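Local coordinates for protein copper-containing nitrite reductase (Thermus scotoductus, PDB 6HBE) that probably reduces nitrite to nitric oxide with electrons from cytochrome c, working as a homotrimeric, three-domain copper enzyme, at residues Trp253-Pro256 with Asp261-Leu264; Thr263-Thr266 with Thr271-Lys274; Arg146-Gly151 with Gly197-Ile202; Met179-Asn184 with Pro290-Glu295. All blocks are in the same frame, centred on the assembly; numbering follows the deposited sequence.

Interaction 1: residues Trp253-Pro256 with Asp261-Leu264; sequences WRVP and DYTL
The indole of Trp253 presents its edge to the ring of Tyr262, whose CD2 lies near the indole plane, while the backbone CA of Val255 sits 4.1 Å above one indole face, off toward the rim. This is an offset edge-to-face pair: the centroids of the six-membered ring of Trp253 and the Tyr262 ring are 5.8 Å apart and the planes stand at 68°. The benzo edge does the touching, Trp253 CH2 lying 3.9 Å from Tyr262 CD2. With CG of Trp253 anti to its own N, chi1 174° carries the indole out from its strand, and its CH2 edge reaches the tyrosine. Strands 248-254 and 260-266 belong to different sheets of the second cupredoxin domain, so the chain passes from one layer of the beta sandwich to the other, and the rings meet between the layers. Two further groups approach the tyrosine obliquely. Val255 CG1 is 3.9 Å from Tyr262 CE1, and the Pro256 ring arrives with its CD 3.8 Å from Tyr262 CE2. Pro256 CB also reaches to 3.6 Å from Tyr262 OH, which is hydrogen-bonded to the carbonyl O of Val258 in the connecting turn. A serine in place of Tyr262 would probably leave the indole edge without its facing ring, open a gap beside Val255 and Pro256, and cost the Val258 carbonyl its hydroxyl partner. Val217 of strand 213-217 packs on both aromatic residues, and Trp253 NE1 is hydrogen-bonded to OD1 of Asn83 of the second subunit.

Interaction 2: residues Thr263-Thr266 with Thr271-Lys274; sequences TLVT and TAIK
The hydroxyl of Thr266 has three hydrogen-bond partners: the backbone N atoms of Val268 and Thr214, and a water 2.9 Å from Thr266 OG1 that links it to Thr271. That water donates to Thr271 OG1 at 2.7 Å, and the same hydroxyl is bonded to the carbonyl O of Val268. The two threonine side chains cross at about a right angle and also meet directly, methyl against hydroxyl, with Thr266 CG2 3.3 Å from Thr271 OG1. Thr266 closes strand 260-266 of the second cupredoxin domain, and the short helix 269-272 turns back over that strand end. Between them lies His267, a type 2 copper ligand; in this enzyme family that site is shared across a subunit interface, here consistent with His80 and His114 of a neighbouring subunit. Ala272 brings its methyl against the strand, its CB 3.5 Å from the carbonyl O of Thr266 and 3.7 Å from Val265 CG2. Val265 places CG1 between its N and carbonyl carbon (chi1 69°), which leaves CG2 anti to the N and in contact with that alanine. Met123 of the second subunit packs on Ala272, and the Lys274 ammonium is bonded to the carbonyl O of Ala175 and to that of Tyr171 of the second subunit.

Interaction 3: residues Arg146-Gly151 with Gly197-Ile202; sequences RELGRG and GDYLRI
Apolar contact comes from Leu148, whose CD1 meets the Tyr199 ring obliquely, 3.8 Å from Tyr199 CD2. The same methyl lies 4.0 Å above the guanidinium plane of Arg150, toward its rim, and thus touches both side chains. Backbone oxygens supply a second kind of contact. The carbonyl O of Arg150 meets the ring at its edge, near the plane, 3.6 Å from Tyr199 CE2; it is buried there and has no hydrogen-bond partner in the model. Gly151 O follows at 3.7 Å from Tyr199 CD2. Tyr199 CG, anti to its N (chi1 162°), holds the ring against this bend. Polar bonds gather at the far end of the ring: Arg201 NH1 donates to Tyr199 OH at 2.9 Å, with a bent N-H...O angle of 141°, and Glu252 is bonded to the same hydroxyl. Salt bridges join Arg201 to Glu145 and Arg150 to Asp153. Gly149, with positive phi, takes the chain out of helix 143-148, letting Arg150 and Gly151 run past the ring. The arrangement is that of a linker helix between the two cupredoxin domains of a copper nitrite reductase, packed on strand 199-208 of the second.

Interaction 4: residues Met179-Asn184 with Pro290-Glu295; sequences MFNGRN and PEVRAE
Asn181 ND2 comes within 3.3 Å of the carbonyl O of Arg293, yet the angle is too poor for a hydrogen bond. The asparagine sits in a type I' beta turn, Phe180 to Arg183, that follows edge strand 177-180 of the second cupredoxin domain; it and Gly182 have the positive phi values this turn requires. The amide spends its bonds elsewhere in the chain: OD1 accepts from Ile159 N, and ND2 is bonded to Tyr157 O and Tyr187 OH. Against the loop 290-295 it therefore meets mostly carbon, OD1 lying 3.4 Å from Ala294 CA and ND2 4.1 Å from Val292 CG1. An alanine at Asn181 would probably leave Ile159 N and Tyr157 O without these partners and open a gap beside Ala294. The loop is bent there by an inverse gamma turn centred on Ala294, its Glu295 N to Arg293 O bond weak. Arg186 NH1 joins the two backbones, hydrogen-bonded to the carbonyl O of both Asn181 and Glu295. On the outer side, Arg293 grips Glu295 side-on in a salt bridge, NH2 to OE2 at 2.8 Å and NE to OE1 at 2.9 Å; the NE approaches OE1 from 49° out of the carboxylate plane.

In the fold
From the N terminus, the chain leaves the first cupredoxin domain through 146-151, turns at 179-184, and reaches 197-202, where interaction 3 closes a 45-residue loop. Interaction 4 opens inside that loop and closes only at 290-295, so the two cross. Nested within interaction 4 are interactions 1 and 2, short closures that follow one another and overlap at Thr263 and Leu264 on strand 260-266. Val255 of interaction 1 pairs through its backbone with Gly197 and Asp198 of interaction 3, on neighbouring strands of one sheet. Phe180 packs on strand 260-266, bringing interaction 4 to interactions 1 and 2. Interaction 1 spans the sandwich, and both it and interaction 2 border the second subunit.

Interaction 1: residues Trp253-Pro256 with Asp261-Leu264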
loop_
_atom_site.group_PDB
_atom_site.type_symbol
_atom_site.label_atom_id
_atom_site.label_comp_id
_atom_site.label_asym_id
_atom_site.label_seq_id
_atom_site.Cartn_x
_atom_site.Cartn_y
_atom_site.Cartn_z
ATOM N N TRP C 253 -16.237 -24.349 -6.384
ATOM C CA TRP C 253 -17.178 -23.636 -7.221
ATOM C C TRP C 253 -17.529 -24.526 -8.421
ATOM O O TRP C 253 -16.648 -25.155 -9.007
ATOM C CB TRP C 253 -16.538 -22.288 -7.706
ATOM C CG TRP C 253 -17.341 -21.457 -8.714
ATOM C CD1 TRP C 253 -18.552 -20.850 -8.512
ATOM C CD2 TRP C 253 -16.932 -21.087 -10.040
ATOM N NE1 TRP C 253 -18.948 -20.185 -9.652
ATOM C CE2 TRP C 253 -17.975 -20.323 -10.603
ATOM C CE3 TRP C 253 -15.829 -21.407 -10.836
ATOM C CZ2 TRP C 253 -17.909 -19.804 -11.902
ATOM C CZ3 TRP C 253 -15.765 -20.890 -12.125
ATOM C CH2 TRP C 253 -16.807 -20.114 -12.647
ATOM N N ARG C 254 -18.809 -24.563 -8.781
ATOM C CA ARG C 254 -19.251 -25.171 -10.046
ATOM C C ARG C 254 -19.341 -24.148 -11.148
ATOM O O ARG C 254 -19.893 -23.069 -10.948
ATOM C CB ARG C 254 -20.593 -25.872 -9.877
ATOM C CG ARG C 254 -20.425 -27.168 -9.098
ATOM C CD ARG C 254 -21.725 -27.727 -8.589
ATOM N NE ARG C 254 -22.310 -26.911 -7.530
ATOM C CZ ARG C 254 -23.238 -27.337 -6.674
ATOM N NH1 ARG C 254 -23.703 -28.583 -6.728
ATOM N NH2 ARG C 254 -23.716 -26.509 -5.754
ATOM N N VAL C 255 -18.815 -24.495 -12.314
ATOM C CA VAL C 255 -18.905 -23.640 -13.488
ATOM C C VAL C 255 -20.414 -23.618 -13.853
ATOM O O VAL C 255 -21.017 -24.705 -14.011
ATOM C CB VAL C 255 -18.069 -24.162 -14.676
ATOM C CG1 VAL C 255 -18.175 -23.221 -15.862
ATOM C CG2 VAL C 255 -16.585 -24.316 -14.336
ATOM N N PRO C 256 -21.029 -22.419 -13.948
ATOM C CA PRO C 256 -22.426 -22.301 -14.375
ATOM C C PRO C 256 -22.696 -22.968 -15.738
ATOM O O PRO C 256 -21.775 -23.198 -16.521
ATOM C CB PRO C 256 -22.647 -20.775 -14.461
ATOM C CG PRO C 256 -21.673 -20.203 -13.461
ATOM C CD PRO C 256 -20.477 -21.098 -13.569
ATOM N N ASP C 261 -16.046 -17.325 -21.522
ATOM C CA ASP C 261 -14.882 -17.049 -20.665
ATOM C C ASP C 261 -15.318 -16.588 -19.255
ATOM O O ASP C 261 -16.168 -15.714 -19.132
ATOM C CB ASP C 261 -14.000 -15.974 -21.309
ATOM C CG ASP C 261 -13.200 -16.479 -22.488
ATOM O OD1 ASP C 261 -13.244 -17.706 -22.802
ATOM O OD2 ASP C 261 -12.506 -15.636 -23.124
ATOM N N TYR C 262 -14.732 -17.198 -18.220
ATOM C CA TYR C 262 -14.923 -16.820 -16.846
ATOM C C TYR C 262 -13.544 -16.377 -16.345
ATOM O O TYR C 262 -12.648 -17.211 -16.181
ATOM C CB TYR C 262 -15.449 -18.011 -16.023
ATOM C CG TYR C 262 -16.881 -18.457 -16.367
ATOM C CD1 TYR C 262 -17.125 -19.360 -17.404
ATOM C CD2 TYR C 262 -17.963 -17.989 -15.647
ATOM C CE1 TYR C 262 -18.431 -19.768 -17.727
ATOM C CE2 TYR C 262 -19.286 -18.362 -15.956
ATOM C CZ TYR C 262 -19.510 -19.272 -16.992
ATOM O OH TYR C 262 -20.799 -19.678 -17.302
ATOM N N THR C 263 -13.370 -15.068 -16.178
ATOM C CA THR C 263 -12.041 -14.479 -15.974
ATOM C C THR C 263 -11.644 -14.550 -14.485
ATOM O O THR C 263 -12.388 -14.089 -13.626
ATOM C CB THR C 263 -12.022 -13.040 -16.528
ATOM O OG1 THR C 263 -12.147 -13.088 -17.952
ATOM C CG2 THR C 263 -10.746 -12.313 -16.188
ATOM N N LEU C 264 -10.452 -15.065 -14.214
ATOM C CA LEU C 264 -9.864 -15.107 -12.864
ATOM C C LEU C 264 -9.009 -13.851 -12.672
ATOM O O LEU C 264 -8.130 -13.541 -13.509
ATOM C CB LEU C 264 -8.981 -16.350 -12.729
ATOM C CG LEU C 264 -8.264 -16.569 -11.403
ATOM C CD1 LEU C 264 -9.295 -16.981 -10.347
ATOM C CD2 LEU C 264 -7.148 -17.616 -11.527
#

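Interaction 2: residues Thr263-Thr266 with Thr271-Lys274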
loop_
_atom_site.group_PDB
_atom_site.type_symbol
_atom_site.label_atom_id
_atom_site.label_comp_id
_atom_site.label_asym_id
_atom_site.label_seq_id
_atom_site.Cartn_x
_atom_site.Cartn_y
_atom_site.Cartn_z
ATOM N N THR C 263 -13.370 -15.068 -16.178
ATOM C CA THR C 263 -12.041 -14.479 -15.974
ATOM C C THR C 263 -11.644 -14.550 -14.485
ATOM O O THR C 263 -12.388 -14.089 -13.626
ATOM C CB THR C 263 -12.022 -13.040 -16.528
ATOM O OG1 THR C 263 -12.147 -13.088 -17.952
ATOM C CG2 THR C 263 -10.746 -12.313 -16.188
ATOM N N LEU C 264 -10.452 -15.065 -14.214
ATOM C CA LEU C 264 -9.864 -15.107 -12.864
ATOM C C LEU C 264 -9.009 -13.851 -12.672
ATOM O O LEU C 264 -8.130 -13.541 -13.509
ATOM C CB LEU C 264 -8.981 -16.350 -12.729
ATOM C CG LEU C 264 -8.264 -16.569 -11.403
ATOM C CD1 LEU C 264 -9.295 -16.981 -10.347
ATOM C CD2 LEU C 264 -7.148 -17.616 -11.527
ATOM N N VAL C 265 -9.230 -13.137 -11.574
ATOM C CA VAL C 265 -8.588 -11.824 -11.401
ATOM C C VAL C 265 -8.532 -11.476 -9.909
ATOM O O VAL C 265 -9.360 -11.982 -9.080
ATOM C CB VAL C 265 -9.330 -10.743 -12.252
ATOM C CG1 VAL C 265 -10.710 -10.444 -11.699
ATOM C CG2 VAL C 265 -8.511 -9.451 -12.422
ATOM N N THR C 266 -7.551 -10.639 -9.565
ATOM C CA THR C 266 -7.549 -9.951 -8.269
ATOM C C THR C 266 -8.275 -8.622 -8.417
ATOM O O THR C 266 -7.982 -7.813 -9.322
ATOM C CB THR C 266 -6.134 -9.705 -7.641
ATOM O OG1 THR C 266 -6.281 -8.840 -6.510
ATOM C CG2 THR C 266 -5.150 -9.055 -8.629
ATOM N N THR C 271 -2.939 -3.945 -9.245
ATOM C CA THR C 271 -2.127 -5.145 -9.446
ATOM C C THR C 271 -2.644 -6.065 -10.586
ATOM O O THR C 271 -1.839 -6.697 -11.278
ATOM C CB THR C 271 -1.980 -5.957 -8.161
ATOM O OG1 THR C 271 -3.233 -6.563 -7.765
ATOM C CG2 THR C 271 -1.420 -5.077 -7.038
ATOM N N ALA C 272 -3.973 -6.122 -10.818
ATOM C CA ALA C 272 -4.513 -6.865 -11.988
ATOM C C ALA C 272 -3.949 -6.303 -13.287
ATOM O O ALA C 272 -3.604 -7.042 -14.201
ATOM C CB ALA C 272 -6.027 -6.776 -12.041
ATOM N N ILE C 273 -3.823 -4.994 -13.321
ATOM C CA ILE C 273 -3.320 -4.289 -14.521
ATOM C C ILE C 273 -1.842 -4.584 -14.835
ATOM O O ILE C 273 -1.376 -4.336 -15.980
ATOM C CB ILE C 273 -3.597 -2.764 -14.379
ATOM C CG1 ILE C 273 -3.659 -2.041 -15.741
ATOM C CG2 ILE C 273 -2.600 -2.105 -13.461
ATOM C CD1 ILE C 273 -4.315 -0.694 -15.659
ATOM N N LYS C 274 -1.115 -5.077 -13.838
ATOM C CA LYS C 274 0.312 -5.402 -13.889
ATOM C C LYS C 274 0.617 -6.872 -14.230
ATOM O O LYS C 274 1.800 -7.253 -14.235
ATOM C CB LYS C 274 0.976 -5.049 -12.523
ATOM C CG LYS C 274 1.082 -3.556 -12.234
ATOM C CD LYS C 274 1.777 -3.251 -10.921
ATOM C CE LYS C 274 1.792 -1.758 -10.588
ATOM N NZ LYS C 274 2.347 -1.465 -9.230
HETATM O O HOH W 1 -3.629 -8.155 -5.610
#

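Interaction 3: residues Arg146-Gly151 with Gly197-Ile202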
loop_
_atom_site.group_PDB
_atom_site.type_symbol
_atom_site.label_atom_id
_atom_site.label_comp_id
_atom_site.label_asym_id
_atom_site.label_seq_id
_atom_site.Cartn_x
_atom_site.Cartn_y
_atom_site.Cartn_z
ATOM N N ARG C 146 -18.043 -33.937 -0.401
ATOM C CA ARG C 146 -18.951 -34.763 0.405
ATOM C C ARG C 146 -20.341 -34.778 -0.232
ATOM O O ARG C 146 -20.865 -35.856 -0.535
ATOM C CB ARG C 146 -19.015 -34.284 1.862
ATOM C CG ARG C 146 -19.959 -35.112 2.734
ATOM C CD ARG C 146 -19.964 -34.736 4.219
ATOM N NE ARG C 146 -20.489 -33.386 4.480
ATOM C CZ ARG C 146 -19.787 -32.296 4.814
ATOM N NH1 ARG C 146 -18.461 -32.309 4.952
ATOM N NH2 ARG C 146 -20.438 -31.150 5.009
ATOM N N GLU C 147 -20.904 -33.587 -0.463
ATOM C CA GLU C 147 -22.236 -33.421 -1.079
ATOM C C GLU C 147 -22.417 -34.067 -2.453
ATOM O O GLU C 147 -23.485 -34.605 -2.726
ATOM C CB GLU C 147 -22.641 -31.930 -1.161
ATOM C CG GLU C 147 -22.941 -31.292 0.206
ATOM C CD GLU C 147 -23.142 -29.779 0.148
ATOM O OE1 GLU C 147 -22.847 -29.141 -0.880
ATOM O OE2 GLU C 147 -23.616 -29.204 1.126
ATOM N N LEU C 148 -21.413 -34.011 -3.324
ATOM C CA LEU C 148 -21.541 -34.591 -4.659
ATOM C C LEU C 148 -21.158 -36.078 -4.733
ATOM O O LEU C 148 -21.471 -36.750 -5.724
ATOM C CB LEU C 148 -20.719 -33.782 -5.678
ATOM C CG LEU C 148 -21.163 -32.319 -5.866
ATOM C CD1 LEU C 148 -20.197 -31.618 -6.814
ATOM C CD2 LEU C 148 -22.587 -32.212 -6.393
ATOM N N GLY C 149 -20.469 -36.575 -3.709
ATOM C CA GLY C 149 -19.996 -37.955 -3.666
ATOM C C GLY C 149 -18.878 -38.251 -4.648
ATOM O O GLY C 149 -18.730 -39.392 -5.062
ATOM N N ARG C 150 -18.109 -37.229 -5.043
ATOM C CA ARG C 150 -16.973 -37.398 -5.952
ATOM C C ARG C 150 -16.021 -36.224 -5.841
ATOM O O ARG C 150 -16.417 -35.148 -5.370
ATOM C CB ARG C 150 -17.425 -37.506 -7.405
ATOM C CG ARG C 150 -18.096 -36.252 -7.941
ATOM C CD ARG C 150 -18.836 -36.518 -9.234
ATOM N NE ARG C 150 -19.749 -35.424 -9.571
ATOM C CZ ARG C 150 -19.411 -34.289 -10.182
ATOM N NH1 ARG C 150 -18.148 -34.027 -10.530
ATOM N NH2 ARG C 150 -20.357 -33.397 -10.433
ATOM N N GLY C 151 -14.802 -36.439 -6.319
ATOM C CA GLY C 151 -13.762 -35.428 -6.283
ATOM C C GLY C 151 -13.877 -34.442 -7.424
ATOM O O GLY C 151 -14.739 -34.589 -8.297
ATOM N N GLY C 197 -20.851 -26.761 -15.840
ATOM C CA GLY C 197 -21.157 -27.774 -14.825
ATOM C C GLY C 197 -19.980 -28.420 -14.093
ATOM O O GLY C 197 -20.206 -29.120 -13.135
ATOM N N ASP C 198 -18.726 -28.229 -14.520
ATOM C CA ASP C 198 -17.568 -28.818 -13.790
ATOM C C ASP C 198 -17.509 -28.372 -12.320
ATOM O O ASP C 198 -17.728 -27.165 -12.004
ATOM C CB ASP C 198 -16.222 -28.368 -14.408
ATOM C CG ASP C 198 -15.748 -29.231 -15.535
ATOM O OD1 ASP C 198 -16.291 -30.342 -15.766
ATOM O OD2 ASP C 198 -14.801 -28.764 -16.219
ATOM N N TYR C 199 -17.192 -29.317 -11.441
ATOM C CA TYR C 199 -16.794 -29.012 -10.060
ATOM C C TYR C 199 -15.287 -28.690 -10.036
ATOM O O TYR C 199 -14.444 -29.587 -10.223
ATOM C CB TYR C 199 -17.172 -30.182 -9.136
ATOM C CG TYR C 199 -16.491 -30.278 -7.777
ATOM C CD1 TYR C 199 -15.999 -29.142 -7.086
ATOM C CD2 TYR C 199 -16.378 -31.526 -7.136
ATOM C CE1 TYR C 199 -15.378 -29.267 -5.855
ATOM C CE2 TYR C 199 -15.759 -31.650 -5.891
ATOM C CZ TYR C 199 -15.283 -30.520 -5.244
ATOM O OH TYR C 199 -14.677 -30.672 -4.013
ATOM N N LEU C 200 -14.958 -27.402 -9.839
ATOM C CA LEU C 200 -13.561 -26.964 -9.699
ATOM C C LEU C 200 -13.152 -26.826 -8.237
ATOM O O LEU C 200 -13.941 -26.352 -7.421
ATOM C CB LEU C 200 -13.336 -25.615 -10.414
ATOM C CG LEU C 200 -13.705 -25.538 -11.899
ATOM C CD1 LEU C 200 -13.298 -24.182 -12.470
ATOM C CD2 LEU C 200 -13.090 -26.639 -12.767
ATOM N N ARG C 201 -11.916 -27.220 -7.911
ATOM C CA ARG C 201 -11.317 -26.882 -6.598
ATOM C C ARG C 201 -10.010 -26.091 -6.832
ATOM O O ARG C 201 -9.115 -26.560 -7.530
ATOM C CB ARG C 201 -11.114 -28.114 -5.703
ATOM C CG ARG C 201 -10.827 -27.781 -4.221
ATOM C CD ARG C 201 -11.339 -28.876 -3.287
ATOM N NE ARG C 201 -10.452 -30.039 -3.257
ATOM C CZ ARG C 201 -10.823 -31.330 -3.166
ATOM N NH1 ARG C 201 -12.099 -31.713 -3.119
ATOM N NH2 ARG C 201 -9.872 -32.255 -3.114
ATOM N N ILE C 202 -9.935 -24.878 -6.258
ATOM C CA ILE C 202 -8.836 -23.928 -6.496
ATOM C C ILE C 202 -8.035 -23.874 -5.184
ATOM O O ILE C 202 -8.614 -23.739 -4.101
ATOM C CB ILE C 202 -9.363 -22.523 -6.889
ATOM C CG1 ILE C 202 -10.217 -22.605 -8.172
ATOM C CG2 ILE C 202 -8.210 -21.527 -7.098
ATOM C CD1 ILE C 202 -11.090 -21.390 -8.411
#

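Interaction 4: residues Met179-Asn184 with Pro290-Glu295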
loop_
_atom_site.group_PDB
_atom_site.type_symbol
_atom_site.label_atom_id
_atom_site.label_comp_id
_atom_site.label_asym_id
_atom_site.label_seq_id
_atom_site.Cartn_x
_atom_site.Cartn_y
_atom_site.Cartn_z
ATOM N N MET C 179 1.673 -11.268 -10.784
ATOM C CA MET C 179 1.415 -12.416 -11.722
ATOM C C MET C 179 0.929 -13.686 -11.057
ATOM O O MET C 179 1.204 -13.901 -9.869
ATOM C CB MET C 179 2.670 -12.719 -12.584
ATOM C CG MET C 179 3.919 -13.168 -11.856
ATOM S SD MET C 179 5.466 -12.909 -12.815
ATOM C CE MET C 179 5.722 -11.198 -12.406
ATOM N N PHE C 180 0.198 -14.513 -11.832
ATOM C CA PHE C 180 -0.215 -15.861 -11.382
ATOM C C PHE C 180 0.800 -16.865 -11.988
ATOM O O PHE C 180 1.085 -16.845 -13.208
ATOM C CB PHE C 180 -1.638 -16.251 -11.842
ATOM C CG PHE C 180 -2.760 -15.363 -11.333
ATOM C CD1 PHE C 180 -2.800 -14.895 -10.003
ATOM C CD2 PHE C 180 -3.827 -15.022 -12.169
ATOM C CE1 PHE C 180 -3.857 -14.103 -9.550
ATOM C CE2 PHE C 180 -4.875 -14.232 -11.712
ATOM C CZ PHE C 180 -4.884 -13.760 -10.407
ATOM N N ASN C 181 1.322 -17.747 -11.146
ATOM C CA ASN C 181 2.301 -18.772 -11.561
ATOM C C ASN C 181 3.472 -18.258 -12.451
ATOM O O ASN C 181 3.855 -18.874 -13.444
ATOM C CB ASN C 181 1.529 -19.949 -12.164
ATOM C CG ASN C 181 0.701 -20.662 -11.113
ATOM O OD1 ASN C 181 0.924 -20.461 -9.912
ATOM N ND2 ASN C 181 -0.262 -21.476 -11.537
ATOM N N GLY C 182 4.035 -17.115 -12.066
ATOM C CA GLY C 182 5.355 -16.664 -12.582
ATOM C C GLY C 182 5.446 -16.002 -13.936
ATOM O O GLY C 182 6.549 -15.795 -14.438
ATOM N N ARG C 183 4.321 -15.649 -14.551
ATOM C CA ARG C 183 4.354 -14.992 -15.868
ATOM C C ARG C 183 3.112 -14.101 -16.073
ATOM O O ARG C 183 1.992 -14.535 -15.828
ATOM C CB ARG C 183 4.446 -16.058 -16.961
ATOM C CG ARG C 183 4.702 -15.521 -18.368
ATOM C CD ARG C 183 4.989 -16.690 -19.320
ATOM N NE ARG C 183 4.960 -16.361 -20.748
ATOM C CZ ARG C 183 6.021 -16.047 -21.503
ATOM N NH1 ARG C 183 7.252 -15.951 -20.986
ATOM N NH2 ARG C 183 5.853 -15.810 -22.801
ATOM N N ASN C 184 3.341 -12.863 -16.516
ATOM C CA ASN C 184 2.292 -11.874 -16.731
ATOM C C ASN C 184 1.222 -12.398 -17.681
ATOM O O ASN C 184 1.545 -12.848 -18.777
ATOM C CB ASN C 184 2.891 -10.596 -17.343
ATOM C CG ASN C 184 3.802 -9.842 -16.384
ATOM O OD1 ASN C 184 3.840 -10.108 -15.194
ATOM N ND2 ASN C 184 4.560 -8.903 -16.926
ATOM N N PRO C 290 -4.365 -31.886 -17.967
ATOM C CA PRO C 290 -3.720 -32.159 -16.673
ATOM C C PRO C 290 -3.853 -30.967 -15.698
ATOM O O PRO C 290 -3.974 -29.814 -16.141
ATOM C CB PRO C 290 -2.247 -32.368 -17.041
ATOM C CG PRO C 290 -2.185 -32.439 -18.534
ATOM C CD PRO C 290 -3.379 -31.737 -19.060
ATOM N N GLU C 291 -3.840 -31.264 -14.403
ATOM C CA GLU C 291 -3.966 -30.239 -13.361
ATOM C C GLU C 291 -2.990 -29.072 -13.539
ATOM O O GLU C 291 -1.837 -29.244 -13.953
ATOM C CB GLU C 291 -3.856 -30.852 -11.969
ATOM C CG GLU C 291 -2.508 -31.443 -11.635
ATOM C CD GLU C 291 -2.416 -32.002 -10.220
ATOM O OE1 GLU C 291 -3.452 -32.382 -9.642
ATOM O OE2 GLU C 291 -1.283 -32.035 -9.699
ATOM N N VAL C 292 -3.455 -27.879 -13.204
ATOM C CA VAL C 292 -2.647 -26.658 -13.329
ATOM C C VAL C 292 -1.806 -26.584 -12.054
ATOM O O VAL C 292 -2.360 -26.443 -10.958
ATOM C CB VAL C 292 -3.529 -25.414 -13.508
ATOM C CG1 VAL C 292 -2.694 -24.119 -13.496
ATOM C CG2 VAL C 292 -4.284 -25.516 -14.831
ATOM N N ARG C 293 -0.496 -26.751 -12.204
ATOM C CA ARG C 293 0.456 -26.718 -11.081
ATOM C C ARG C 293 0.929 -25.269 -10.784
ATOM O O ARG C 293 1.137 -24.431 -11.709
ATOM C CB ARG C 293 1.678 -27.607 -11.397
ATOM C CG ARG C 293 1.343 -29.063 -11.735
ATOM C CD ARG C 293 2.557 -29.850 -12.232
ATOM N NE ARG C 293 3.547 -29.969 -11.171
ATOM C CZ ARG C 293 3.464 -30.757 -10.099
ATOM N NH1 ARG C 293 2.474 -31.619 -9.933
ATOM N NH2 ARG C 293 4.443 -30.709 -9.195
ATOM N N ALA C 294 1.229 -25.013 -9.517
ATOM C CA ALA C 294 1.625 -23.668 -9.082
ATOM C C ALA C 294 3.127 -23.502 -9.203
ATOM O O ALA C 294 3.824 -23.314 -8.187
ATOM C CB ALA C 294 1.158 -23.424 -7.677
ATOM N N GLU C 295 3.608 -23.492 -10.454
ATOM C CA GLU C 295 5.038 -23.566 -10.783
ATOM C C GLU C 295 5.305 -22.632 -11.938
ATOM O O GLU C 295 4.503 -22.559 -12.895
ATOM C CB GLU C 295 5.443 -25.001 -11.181
ATOM C CG GLU C 295 5.364 -26.013 -10.044
ATOM C CD GLU C 295 5.602 -27.469 -10.439
ATOM O OE1 GLU C 295 5.493 -27.823 -11.641
ATOM O OE2 GLU C 295 5.805 -28.315 -9.513
#